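Local coordinates for flagellar hook-associated protein 2 (Helicobacter pylori, PDB 6IWY), which caps the tip of the growing flagellar filament, promoting flagellin polymerisation there and preventing exported flagellin subunits from leaking out unassembled, at residues 153-158 with 230-235; 165-170 with 195-200; 127-132 with 222-227; 119-124 with 212-217. One frame throughout, in Å; residues are numbered along the deposited sequence.

Contact 1: residues 153-158 with 230-235; sequences VSLNLK and IEVKGS
The amide N of Asn156 meets Glu231 O at 2.7 Å with an N-H...O angle of 175°, and Glu231 N returns a bond to Asn156 O at 2.9 Å. Two residues away the exchange repeats: Ser154 N reaches Lys233 O at 2.7 Å, and Lys233 N donates to Ser154 O. Between these hydrogen-bonded pairs Leu155 faces Val232 as a non-hydrogen-bonded pair, and the axes of strands 154-158 and 230-233 run at 164°, so they are antiparallel neighbours. The side chains alternate between two faces. On one, Asn156 and Glu231 lie side by side and point the same way, CB to CB 3.7 Å, with amide and carboxylate planes 34° apart. Lys233, its CG anti to the carbonyl carbon and its chain bent farther out, crosses Asn156 obliquely, CE 3.6 Å from Asn156 OD1. Ser154 OG bonds instead to Glu166 on strand 164-173, to which Lys233 NZ adds a long, weak ion pair. The other face is hydrocarbon: Leu157 CD2 lies 3.8 Å from Ile230 CG1, Leu155 CD2 lies 4.2 Å from Val232 CG2, and Leu131 and Ile222 of another sheet pack against this side. The chemistry is that of an amphipathic sheet, in which backbone bonds fix the register, the apolar face is buried against the next sheet, and the opposite face carries mostly polar, partly exposed groups.

Contact 2: residues 165-170 with 195-200; sequences HEVPIM and ENDPNF
His165 and Asn199 stack as flat groups: the imidazole and the carboxamide are only 13° apart in plane, and Asn199 ND2 sits 3.7 Å above one face of the ring, displaced toward its rim. The nearest ring atom is His165 ND1, 3.8 Å from Asn199 ND2. On the ring's other nitrogen, NE2 is hydrogen-bonded to Asp161, which helps to fix the ring's rotation. Asn199 is presented by an Asx turn after helix 179-196: Asp197 OD1 accepts from Asn199 N at 2.7 Å, on the anti side of the carboxylate, while Phe200 N bonds to Asp197 O at 3.0 Å. A chi1 of -54° puts CG of Asn199 anti to the carbonyl carbon, beside the backbone N. Next to the stack, Phe200 CZ approaches His165 CB at 3.9 Å. Val167 and the Phe200 ring reach toward each other tip to tip, though how closely is doubtful. Phe200 also packs on Leu157 of strand 154-158 and Leu194 of helix 179-196, joining helix to sheet. No hydrogen bond spans the two segments. Their association therefore rests on stacking and hydrophobic burial, while the polar bonds of the turn act within 195-200 and set the shape that the strand meets.

Contact 3: residues 127-132 with 222-227; sequences FGSHLQ and INDRRG
Asn223 joins the two segments through its carboxamide: ND2 donates to Phe127 O at 2.6 Å, nearly straight (174°) and in the amide plane, and to Ser129 O at 2.8 Å, where it stands above the carbonyl plane. A chi1 of 170° puts CG anti to the backbone N, and ND2 beyond it reaches the two carbonyls. Ser129 O also receives Asp224 N at 2.9 Å, its two donors arriving from opposite faces of the carbonyl plane. Asp224 O is shared in the same fashion, by Ser129 N at 3.1 Å and by Gly227 N, which closes a type I turn from Asp224 to Gly227. Farther along, Leu131 and Ile222 exchange backbone bonds, confirming the antiparallel register. Gly128 has a positive phi, and its CA makes a CA-H...O contact with Asp224 O at 3.5 Å. CG of His130 lies between the backbone N and the carbonyl carbon (chi1 68°), and the ring leads away from the strand to bond Asp71 and meet the ring of Tyr66. Ser129 OG turns to Gly228 O. In the turn, Arg226 NH1 forms a salt bridge with Asp224 OD2 at 2.9 Å and also bonds Lys158 O. Arg225 points away, with NE on Gly207 O and NH1 on Ser359, the latter nitrogen lying at the edge of the Phe127 ring. Strand 219-224 runs between 129-132 and 209-214 in a three-stranded antiparallel sheet; Phe127 leans on Tyr349 of helix 349-356, while Leu131 and Ile222 pack against Phe242.

Contact 4: residues 119-124 with 212-217; sequences TGEDNR and DTLHGG
Arg124 and Asp212 form the closest part of this contact, a salt bridge with NH2 2.8 Å from OD2. The carboxylate oxygen lies over one face of the guanidinium, the two planes being 19° apart. CG of Arg124 is anti to its carbonyl carbon, and a bend at chi3 (71°) turns NE before the flat group begins. Asp212 OD2 has a second partner in the hydroxyl of Tyr126, so one oxygen serves both residues, and the local positive charge probably steadies its negative form. Leu214, the one buried residue among those that touch, belongs to the close-packed part too: its CD1 lies over the centre of one face of the His215 ring, 3.8 Å from Asp122 OD1. The polar tips beyond are held more loosely. Glu121 extends fully, with CG anti to the backbone N, and OE2 takes a weak hydrogen bond from Gly216 N at 3.4 Å. OE1 of Glu121 lies 3.7 Å from Leu214 CA. Asp122 OD1 comes within 3.1 Å of His215 NE2, but the angle is poor and this is not a hydrogen bond; carboxylate and ring planes are 81° apart. Gly216 is exposed, in keeping with a surface contact. The backbone of His215 and Gly216 lies in the left-handed region, and Gly217 N bonds to Leu214 O: a turn close to type I', as in tight beta hairpins, here at the start of the connection between strands 209-214 and 219-224, met by the short 3-10 turn of 119-124.

In this fragment of the longer cap protein, the chain from the N terminus first passes 119-124, then 127-132, 153-158 and 165-170, before 195-200 closes contact 2 across helix 179-196. Contacts 4, 3 and 1 are then completed in that order by 212-217, 222-227 and 230-235. Contact 2 is nested within the loops of all three others, whereas contacts 1, 3 and 4 cross one another pairwise. Contacts 1 and 2 share the sheet of strands 154-158 and 164-173, their centres about 10 Å apart; contacts 3 and 4 share the sheet of 219-224 and 209-214. Contacts 1 and 3 touch between these sheets, and contact 4 adds the loop before strand 126-127.

Contact 1: residues 153-158 with 230-235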
loop_
_atom_site.group_PDB
_atom_site.type_symbol
_atom_site.label_atom_id
_atom_site.label_comp_id
_atom_site.label_asym_id
_atom_site.label_seq_id
_atom_site.Cartn_x
_atom_site.Cartn_y
_atom_site.Cartn_z
ATOM N N VAL A 153 8.665 0.605 22.896
ATOM C CA VAL A 153 8.070 0.543 21.582
ATOM C C VAL A 153 8.215 1.914 20.961
ATOM O O VAL A 153 7.872 2.898 21.595
ATOM C CB VAL A 153 6.560 0.184 21.637
ATOM C CG1 VAL A 153 5.831 0.572 20.303
ATOM C CG2 VAL A 153 6.366 -1.315 21.928
ATOM N N SER A 154 8.711 1.980 19.725
ATOM C CA SER A 154 8.693 3.233 18.957
ATOM C C SER A 154 8.418 2.963 17.489
ATOM O O SER A 154 8.767 1.916 16.975
ATOM C CB SER A 154 9.997 3.997 19.090
ATOM O OG SER A 154 10.978 3.459 18.245
ATOM N N LEU A 155 7.766 3.931 16.858
ATOM C CA LEU A 155 7.378 3.884 15.457
ATOM C C LEU A 155 8.391 4.691 14.663
ATOM O O LEU A 155 8.557 5.905 14.916
ATOM C CB LEU A 155 6.018 4.567 15.265
ATOM C CG LEU A 155 4.776 3.714 15.269
ATOM C CD1 LEU A 155 3.590 4.605 15.311
ATOM C CD2 LEU A 155 4.801 2.887 13.976
ATOM N N ASN A 156 9.031 4.046 13.693
ATOM C CA ASN A 156 9.927 4.720 12.770
ATOM C C ASN A 156 9.259 4.902 11.421
ATOM O O ASN A 156 9.003 3.923 10.713
ATOM C CB ASN A 156 11.181 3.920 12.578
ATOM C CG ASN A 156 12.384 4.693 12.906
ATOM O OD1 ASN A 156 12.751 4.800 14.099
ATOM N ND2 ASN A 156 13.031 5.261 11.892
ATOM N N LEU A 157 8.978 6.165 11.085
ATOM C CA LEU A 157 8.300 6.547 9.869
ATOM C C LEU A 157 9.083 7.648 9.209
ATOM O O LEU A 157 9.883 8.333 9.878
ATOM C CB LEU A 157 6.922 7.082 10.195
ATOM C CG LEU A 157 5.925 6.064 10.729
ATOM C CD1 LEU A 157 4.958 6.713 11.739
ATOM C CD2 LEU A 157 5.171 5.517 9.568
ATOM N N LYS A 158 8.822 7.831 7.908
ATOM C CA LYS A 158 9.381 8.925 7.140
ATOM C C LYS A 158 8.590 10.195 7.415
ATOM O O LYS A 158 7.387 10.202 7.309
ATOM C CB LYS A 158 9.331 8.615 5.647
ATOM C CG LYS A 158 10.187 9.537 4.840
ATOM C CD LYS A 158 10.257 9.149 3.373
ATOM C CE LYS A 158 9.025 9.587 2.570
ATOM N NZ LYS A 158 9.447 9.982 1.193
ATOM N N ILE A 230 8.510 1.829 7.147
ATOM C CA ILE A 230 7.880 1.772 8.456
ATOM C C ILE A 230 8.587 0.692 9.316
ATOM O O ILE A 230 8.847 -0.420 8.821
ATOM C CB ILE A 230 6.404 1.370 8.363
ATOM C CG1 ILE A 230 5.615 2.321 7.468
ATOM C CG2 ILE A 230 5.747 1.358 9.779
ATOM C CD1 ILE A 230 4.200 1.766 7.185
ATOM N N GLU A 231 8.890 1.036 10.576
ATOM C CA GLU A 231 9.463 0.116 11.557
ATOM C C GLU A 231 8.801 0.279 12.910
ATOM O O GLU A 231 8.529 1.389 13.342
ATOM C CB GLU A 231 10.950 0.357 11.757
ATOM C CG GLU A 231 11.754 0.407 10.474
ATOM C CD GLU A 231 13.286 0.586 10.689
ATOM O OE1 GLU A 231 14.042 0.449 9.677
ATOM O OE2 GLU A 231 13.723 0.883 11.844
ATOM N N VAL A 232 8.549 -0.843 13.574
ATOM C CA VAL A 232 8.097 -0.853 14.945
ATOM C C VAL A 232 9.236 -1.456 15.727
ATOM O O VAL A 232 9.532 -2.627 15.595
ATOM C CB VAL A 232 6.847 -1.711 15.101
ATOM C CG1 VAL A 232 6.353 -1.736 16.574
ATOM C CG2 VAL A 232 5.776 -1.224 14.133
ATOM N N LYS A 233 9.890 -0.632 16.525
ATOM C CA LYS A 233 11.096 -1.014 17.230
ATOM C C LYS A 233 10.890 -0.985 18.729
ATOM O O LYS A 233 9.976 -0.366 19.231
ATOM C CB LYS A 233 12.213 -0.036 16.872
ATOM C CG LYS A 233 12.866 -0.330 15.538
ATOM C CD LYS A 233 13.321 0.948 14.811
ATOM C CE LYS A 233 14.173 1.917 15.679
ATOM N NZ LYS A 233 15.495 1.324 16.101
ATOM N N GLY A 234 11.781 -1.656 19.437
ATOM C CA GLY A 234 11.719 -1.692 20.864
ATOM C C GLY A 234 11.648 -3.093 21.438
ATOM O O GLY A 234 11.227 -4.044 20.779
ATOM N N SER A 235 12.062 -3.186 22.693
ATOM C CA SER A 235 12.049 -4.417 23.439
ATOM C C SER A 235 10.658 -4.997 23.531
ATOM O O SER A 235 10.518 -6.218 23.630
ATOM C CB SER A 235 12.648 -4.220 24.846
ATOM O OG SER A 235 11.896 -3.319 25.629
#

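Contact 2: residues 165-170 with 195-200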
loop_
_atom_site.group_PDB
_atom_site.type_symbol
_atom_site.label_atom_id
_atom_site.label_comp_id
_atom_site.label_asym_id
_atom_site.label_seq_id
_atom_site.Cartn_x
_atom_site.Cartn_y
_atom_site.Cartn_z
ATOM N N HIS A 165 12.276 9.314 11.283
ATOM C CA HIS A 165 12.253 9.779 12.700
ATOM C C HIS A 165 11.533 8.774 13.573
ATOM O O HIS A 165 10.697 8.036 13.113
ATOM C CB HIS A 165 11.522 11.104 12.838
ATOM C CG HIS A 165 12.174 12.219 12.097
ATOM N ND1 HIS A 165 13.184 12.980 12.641
ATOM C CD2 HIS A 165 11.976 12.685 10.844
ATOM C CE1 HIS A 165 13.583 13.869 11.753
ATOM N NE2 HIS A 165 12.860 13.718 10.654
ATOM N N GLU A 166 11.843 8.812 14.849
ATOM C CA GLU A 166 11.392 7.835 15.809
ATOM C C GLU A 166 10.326 8.499 16.686
ATOM O O GLU A 166 10.532 9.577 17.212
ATOM C CB GLU A 166 12.597 7.393 16.631
ATOM C CG GLU A 166 12.588 5.911 16.974
ATOM C CD GLU A 166 13.962 5.323 17.391
ATOM O OE1 GLU A 166 15.025 5.999 17.224
ATOM O OE2 GLU A 166 13.955 4.161 17.898
ATOM N N VAL A 167 9.160 7.890 16.785
ATOM C CA VAL A 167 8.094 8.409 17.638
ATOM C C VAL A 167 7.901 7.421 18.784
ATOM O O VAL A 167 7.422 6.298 18.569
ATOM C CB VAL A 167 6.785 8.503 16.863
ATOM C CG1 VAL A 167 5.687 9.032 17.762
ATOM C CG2 VAL A 167 6.967 9.355 15.586
ATOM N N PRO A 168 8.309 7.803 19.997
ATOM C CA PRO A 168 8.113 6.919 21.138
ATOM C C PRO A 168 6.659 6.644 21.304
ATOM O O PRO A 168 5.894 7.516 21.040
ATOM C CB PRO A 168 8.612 7.763 22.314
ATOM C CG PRO A 168 9.605 8.706 21.731
ATOM C CD PRO A 168 9.140 8.974 20.329
ATOM N N ILE A 169 6.261 5.448 21.695
ATOM C CA ILE A 169 4.864 5.204 22.038
ATOM C C ILE A 169 4.757 4.778 23.495
ATOM O O ILE A 169 5.212 3.700 23.861
ATOM C CB ILE A 169 4.202 4.151 21.104
ATOM C CG1 ILE A 169 3.724 4.822 19.793
ATOM C CG2 ILE A 169 2.978 3.493 21.776
ATOM C CD1 ILE A 169 4.788 5.018 18.712
ATOM N N MET A 170 4.151 5.636 24.313
ATOM C CA MET A 170 3.996 5.398 25.755
ATOM C C MET A 170 2.550 5.113 26.115
ATOM O O MET A 170 1.625 5.765 25.595
ATOM C CB MET A 170 4.437 6.609 26.557
ATOM C CG MET A 170 5.828 7.109 26.198
ATOM S SD MET A 170 7.102 5.818 26.316
ATOM C CE MET A 170 8.534 6.905 26.274
ATOM N N GLU A 195 0.207 12.847 16.240
ATOM C CA GLU A 195 -0.408 14.171 16.185
ATOM C C GLU A 195 0.373 15.169 17.024
ATOM O O GLU A 195 0.308 16.371 16.786
ATOM C CB GLU A 195 -1.853 14.113 16.666
ATOM C CG GLU A 195 -2.776 13.384 15.721
ATOM C CD GLU A 195 -4.127 12.982 16.345
ATOM O OE1 GLU A 195 -4.317 13.183 17.568
ATOM O OE2 GLU A 195 -5.007 12.460 15.598
ATOM N N ASN A 196 1.119 14.677 18.004
ATOM C CA ASN A 196 1.856 15.546 18.898
ATOM C C ASN A 196 3.279 15.841 18.456
ATOM O O ASN A 196 3.961 16.648 19.097
ATOM C CB ASN A 196 1.859 14.950 20.306
ATOM C CG ASN A 196 0.546 15.192 21.040
ATOM O OD1 ASN A 196 -0.012 16.303 20.988
ATOM N ND2 ASN A 196 0.042 14.164 21.720
ATOM N N ASP A 197 3.722 15.203 17.370
ATOM C CA ASP A 197 5.093 15.379 16.844
ATOM C C ASP A 197 5.058 16.316 15.611
ATOM O O ASP A 197 4.246 16.127 14.725
ATOM C CB ASP A 197 5.711 14.000 16.515
ATOM C CG ASP A 197 7.202 14.058 16.086
ATOM O OD1 ASP A 197 7.603 14.917 15.243
ATOM O OD2 ASP A 197 7.981 13.189 16.549
ATOM N N PRO A 198 5.939 17.323 15.558
ATOM C CA PRO A 198 5.944 18.256 14.436
ATOM C C PRO A 198 6.215 17.587 13.086
ATOM O O PRO A 198 5.675 18.002 12.056
ATOM C CB PRO A 198 7.095 19.202 14.775
ATOM C CG PRO A 198 7.245 19.131 16.226
ATOM C CD PRO A 198 6.898 17.729 16.598
ATOM N N ASN A 199 7.041 16.545 13.104
ATOM C CA ASN A 199 7.418 15.846 11.875
ATOM C C ASN A 199 6.252 15.013 11.352
ATOM O O ASN A 199 6.259 14.609 10.181
ATOM C CB ASN A 199 8.611 14.924 12.125
ATOM C CG ASN A 199 9.798 15.642 12.741
ATOM O OD1 ASN A 199 10.251 16.658 12.222
ATOM N ND2 ASN A 199 10.309 15.114 13.844
ATOM N N PHE A 200 5.253 14.742 12.203
ATOM C CA PHE A 200 4.119 13.925 11.768
ATOM C C PHE A 200 2.730 14.554 11.773
ATOM O O PHE A 200 1.850 14.063 11.056
ATOM C CB PHE A 200 4.133 12.559 12.484
ATOM C CG PHE A 200 5.404 11.831 12.281
ATOM C CD1 PHE A 200 5.683 11.249 11.058
ATOM C CD2 PHE A 200 6.368 11.808 13.264
ATOM C CE1 PHE A 200 6.876 10.620 10.825
ATOM C CE2 PHE A 200 7.559 11.173 13.037
ATOM C CZ PHE A 200 7.807 10.581 11.794
#

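Contact 3: residues 127-132 with 222-227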
loop_
_atom_site.group_PDB
_atom_site.type_symbol
_atom_site.label_atom_id
_atom_site.label_comp_id
_atom_site.label_asym_id
_atom_site.label_seq_id
_atom_site.Cartn_x
_atom_site.Cartn_y
_atom_site.Cartn_z
ATOM N N PHE A 127 -2.596 1.772 -0.159
ATOM C CA PHE A 127 -1.555 2.130 -1.103
ATOM C C PHE A 127 -0.282 2.365 -0.334
ATOM O O PHE A 127 -0.330 2.744 0.811
ATOM C CB PHE A 127 -1.955 3.390 -1.877
ATOM C CG PHE A 127 -3.137 3.179 -2.745
ATOM C CD1 PHE A 127 -4.391 3.590 -2.339
ATOM C CD2 PHE A 127 -3.003 2.521 -3.951
ATOM C CE1 PHE A 127 -5.486 3.358 -3.140
ATOM C CE2 PHE A 127 -4.083 2.270 -4.750
ATOM C CZ PHE A 127 -5.332 2.679 -4.348
ATOM N N GLY A 128 0.848 2.075 -0.966
ATOM C CA GLY A 128 2.158 2.349 -0.390
ATOM C C GLY A 128 2.607 1.221 0.525
ATOM O O GLY A 128 2.437 0.059 0.192
ATOM N N SER A 129 3.125 1.578 1.691
ATOM C CA SER A 129 3.611 0.640 2.657
ATOM C C SER A 129 2.729 0.473 3.899
ATOM O O SER A 129 1.931 1.326 4.263
ATOM C CB SER A 129 4.976 1.126 3.107
ATOM O OG SER A 129 4.986 2.530 3.221
ATOM N N HIS A 130 2.905 -0.647 4.581
ATOM C CA HIS A 130 2.067 -0.956 5.721
ATOM C C HIS A 130 2.750 -1.992 6.629
ATOM O O HIS A 130 3.514 -2.794 6.144
ATOM C CB HIS A 130 0.746 -1.509 5.231
ATOM C CG HIS A 130 0.877 -2.854 4.598
ATOM N ND1 HIS A 130 0.888 -4.027 5.334
ATOM C CD2 HIS A 130 1.047 -3.216 3.303
ATOM C CE1 HIS A 130 1.017 -5.052 4.509
ATOM N NE2 HIS A 130 1.120 -4.586 3.273
ATOM N N LEU A 131 2.469 -1.929 7.930
ATOM C CA LEU A 131 2.791 -2.997 8.851
ATOM C C LEU A 131 1.517 -3.415 9.559
ATOM O O LEU A 131 0.699 -2.584 9.902
ATOM C CB LEU A 131 3.805 -2.557 9.899
ATOM C CG LEU A 131 5.289 -2.740 9.649
ATOM C CD1 LEU A 131 6.055 -2.324 10.918
ATOM C CD2 LEU A 131 5.627 -4.179 9.252
ATOM N N GLN A 132 1.387 -4.705 9.831
ATOM C CA GLN A 132 0.145 -5.270 10.345
ATOM C C GLN A 132 0.389 -6.094 11.595
ATOM O O GLN A 132 1.327 -6.887 11.650
ATOM C CB GLN A 132 -0.506 -6.176 9.300
ATOM C CG GLN A 132 -1.977 -6.342 9.539
ATOM C CD GLN A 132 -2.552 -7.505 8.772
ATOM O OE1 GLN A 132 -3.092 -7.322 7.667
ATOM N NE2 GLN A 132 -2.420 -8.724 9.334
ATOM N N ILE A 222 -0.710 -0.042 10.233
ATOM C CA ILE A 222 -0.132 1.292 9.973
ATOM C C ILE A 222 0.028 1.332 8.450
ATOM O O ILE A 222 0.512 0.372 7.861
ATOM C CB ILE A 222 1.241 1.472 10.695
ATOM C CG1 ILE A 222 1.130 1.002 12.154
ATOM C CG2 ILE A 222 1.705 2.945 10.688
ATOM C CD1 ILE A 222 2.465 0.940 12.949
ATOM N N ASN A 223 -0.451 2.381 7.805
ATOM C CA ASN A 223 -0.283 2.543 6.355
ATOM C C ASN A 223 0.266 3.913 6.110
ATOM O O ASN A 223 -0.149 4.874 6.772
ATOM C CB ASN A 223 -1.600 2.369 5.594
ATOM C CG ASN A 223 -1.503 2.770 4.105
ATOM O OD1 ASN A 223 -2.333 3.516 3.625
ATOM N ND2 ASN A 223 -0.502 2.274 3.387
ATOM N N ASP A 224 1.248 3.970 5.207
ATOM C CA ASP A 224 1.809 5.210 4.688
ATOM C C ASP A 224 1.627 5.234 3.165
ATOM O O ASP A 224 2.266 4.461 2.456
ATOM C CB ASP A 224 3.286 5.302 5.031
ATOM C CG ASP A 224 3.924 6.617 4.545
ATOM O OD1 ASP A 224 3.194 7.589 4.182
ATOM O OD2 ASP A 224 5.184 6.679 4.535
ATOM N N ARG A 225 0.755 6.109 2.675
ATOM C CA ARG A 225 0.481 6.168 1.271
ATOM C C ARG A 225 1.663 6.672 0.486
ATOM O O ARG A 225 1.748 6.390 -0.710
ATOM C CB ARG A 225 -0.673 7.080 0.960
ATOM C CG ARG A 225 -2.011 6.739 1.550
ATOM C CD ARG A 225 -3.045 7.912 1.259
ATOM N NE ARG A 225 -4.186 7.783 2.179
ATOM C CZ ARG A 225 -5.298 7.074 1.937
ATOM N NH1 ARG A 225 -5.485 6.446 0.763
ATOM N NH2 ARG A 225 -6.243 6.995 2.884
ATOM N N ARG A 226 2.574 7.424 1.102
ATOM C CA ARG A 226 3.763 7.851 0.343
ATOM C C ARG A 226 4.756 6.714 0.119
ATOM O O ARG A 226 5.665 6.836 -0.700
ATOM C CB ARG A 226 4.511 9.043 0.937
ATOM C CG ARG A 226 3.692 10.137 1.599
ATOM C CD ARG A 226 3.835 9.917 3.096
ATOM N NE ARG A 226 4.778 10.854 3.657
ATOM C CZ ARG A 226 5.591 10.623 4.681
ATOM N NH1 ARG A 226 5.648 9.443 5.284
ATOM N NH2 ARG A 226 6.396 11.613 5.062
ATOM N N GLY A 227 4.583 5.608 0.833
ATOM C CA GLY A 227 5.406 4.440 0.634
ATOM C C GLY A 227 6.686 4.360 1.441
ATOM O O GLY A 227 7.435 3.440 1.268
#

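Contact 4: residues 119-124 with 212-217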
loop_
_atom_site.group_PDB
_atom_site.type_symbol
_atom_site.label_atom_id
_atom_site.label_comp_id
_atom_site.label_asym_id
_atom_site.label_seq_id
_atom_site.Cartn_x
_atom_site.Cartn_y
_atom_site.Cartn_z
ATOM N N THR A 119 -16.490 -7.746 -1.670
ATOM C CA THR A 119 -16.928 -6.965 -0.539
ATOM C C THR A 119 -16.216 -7.396 0.723
ATOM O O THR A 119 -15.368 -8.265 0.693
ATOM C CB THR A 119 -18.427 -7.136 -0.337
ATOM O OG1 THR A 119 -18.683 -8.442 0.183
ATOM C CG2 THR A 119 -19.179 -6.946 -1.651
ATOM N N GLY A 120 -16.570 -6.782 1.845
ATOM C CA GLY A 120 -16.000 -7.159 3.144
ATOM C C GLY A 120 -14.719 -6.415 3.523
ATOM O O GLY A 120 -13.890 -6.070 2.679
ATOM N N GLU A 121 -14.561 -6.207 4.821
ATOM C CA GLU A 121 -13.406 -5.551 5.424
ATOM C C GLU A 121 -12.017 -5.934 4.907
ATOM O O GLU A 121 -11.176 -5.062 4.725
ATOM C CB GLU A 121 -13.427 -5.830 6.915
ATOM C CG GLU A 121 -12.603 -4.861 7.691
ATOM C CD GLU A 121 -12.744 -5.040 9.182
ATOM O OE1 GLU A 121 -12.613 -4.012 9.869
ATOM O OE2 GLU A 121 -12.967 -6.183 9.662
ATOM N N ASP A 122 -11.761 -7.224 4.696
ATOM C CA ASP A 122 -10.456 -7.681 4.185
ATOM C C ASP A 122 -10.086 -7.116 2.805
ATOM O O ASP A 122 -9.002 -7.389 2.295
ATOM C CB ASP A 122 -10.416 -9.216 4.093
ATOM C CG ASP A 122 -10.382 -9.894 5.446
ATOM O OD1 ASP A 122 -10.340 -9.179 6.483
ATOM O OD2 ASP A 122 -10.385 -11.153 5.472
ATOM N N ASN A 123 -10.966 -6.341 2.178
ATOM C CA ASN A 123 -10.651 -5.825 0.841
ATOM C C ASN A 123 -10.382 -4.350 0.791
ATOM O O ASN A 123 -10.494 -3.744 -0.254
ATOM C CB ASN A 123 -11.734 -6.215 -0.175
ATOM C CG ASN A 123 -11.706 -7.692 -0.493
ATOM O OD1 ASN A 123 -10.951 -8.132 -1.363
ATOM N ND2 ASN A 123 -12.508 -8.470 0.230
ATOM N N ARG A 124 -9.986 -3.759 1.902
ATOM C CA ARG A 124 -9.609 -2.355 1.840
ATOM C C ARG A 124 -8.342 -2.344 1.011
ATOM O O ARG A 124 -7.617 -3.342 1.019
ATOM C CB ARG A 124 -9.446 -1.773 3.221
ATOM C CG ARG A 124 -10.783 -1.696 3.935
ATOM C CD ARG A 124 -10.670 -1.112 5.310
ATOM N NE ARG A 124 -10.389 0.326 5.287
ATOM C CZ ARG A 124 -10.160 1.070 6.373
ATOM N NH1 ARG A 124 -10.182 0.518 7.586
ATOM N NH2 ARG A 124 -9.928 2.392 6.243
ATOM N N ASP A 212 -5.367 2.108 11.138
ATOM C CA ASP A 212 -6.718 1.551 11.198
ATOM C C ASP A 212 -6.769 0.270 12.038
ATOM O O ASP A 212 -5.777 -0.434 12.171
ATOM C CB ASP A 212 -7.213 1.173 9.786
ATOM C CG ASP A 212 -7.441 2.375 8.869
ATOM O OD1 ASP A 212 -7.593 3.504 9.362
ATOM O OD2 ASP A 212 -7.474 2.166 7.629
ATOM N N THR A 213 -7.949 -0.033 12.571
ATOM C CA THR A 213 -8.217 -1.345 13.136
ATOM C C THR A 213 -8.945 -2.210 12.105
ATOM O O THR A 213 -9.697 -1.717 11.268
ATOM C CB THR A 213 -9.061 -1.271 14.403
ATOM O OG1 THR A 213 -10.431 -1.070 14.050
ATOM C CG2 THR A 213 -8.587 -0.127 15.291
ATOM N N LEU A 214 -8.731 -3.512 12.210
ATOM C CA LEU A 214 -9.192 -4.454 11.207
ATOM C C LEU A 214 -9.439 -5.831 11.848
ATOM O O LEU A 214 -9.163 -6.022 13.028
ATOM C CB LEU A 214 -8.165 -4.447 10.073
ATOM C CG LEU A 214 -7.591 -5.676 9.382
ATOM C CD1 LEU A 214 -8.513 -6.328 8.311
ATOM C CD2 LEU A 214 -6.295 -5.170 8.754
ATOM N N HIS A 215 -10.002 -6.760 11.084
ATOM C CA HIS A 215 -10.402 -8.086 11.590
ATOM C C HIS A 215 -11.187 -7.972 12.891
ATOM O O HIS A 215 -10.885 -8.620 13.874
ATOM C CB HIS A 215 -9.204 -9.022 11.752
ATOM C CG HIS A 215 -8.620 -9.491 10.455
ATOM N ND1 HIS A 215 -7.278 -9.379 10.158
ATOM C CD2 HIS A 215 -9.194 -10.082 9.377
ATOM C CE1 HIS A 215 -7.050 -9.886 8.958
ATOM N NE2 HIS A 215 -8.198 -10.315 8.459
ATOM N N GLY A 216 -12.194 -7.113 12.872
ATOM C CA GLY A 216 -13.108 -6.951 13.988
ATOM C C GLY A 216 -12.483 -6.470 15.280
ATOM O O GLY A 216 -13.035 -6.711 16.351
ATOM N N GLY A 217 -11.354 -5.767 15.193
ATOM C CA GLY A 217 -10.639 -5.324 16.390
ATOM C C GLY A 217 -9.312 -6.035 16.604
ATOM O O GLY A 217 -8.396 -5.473 17.207
#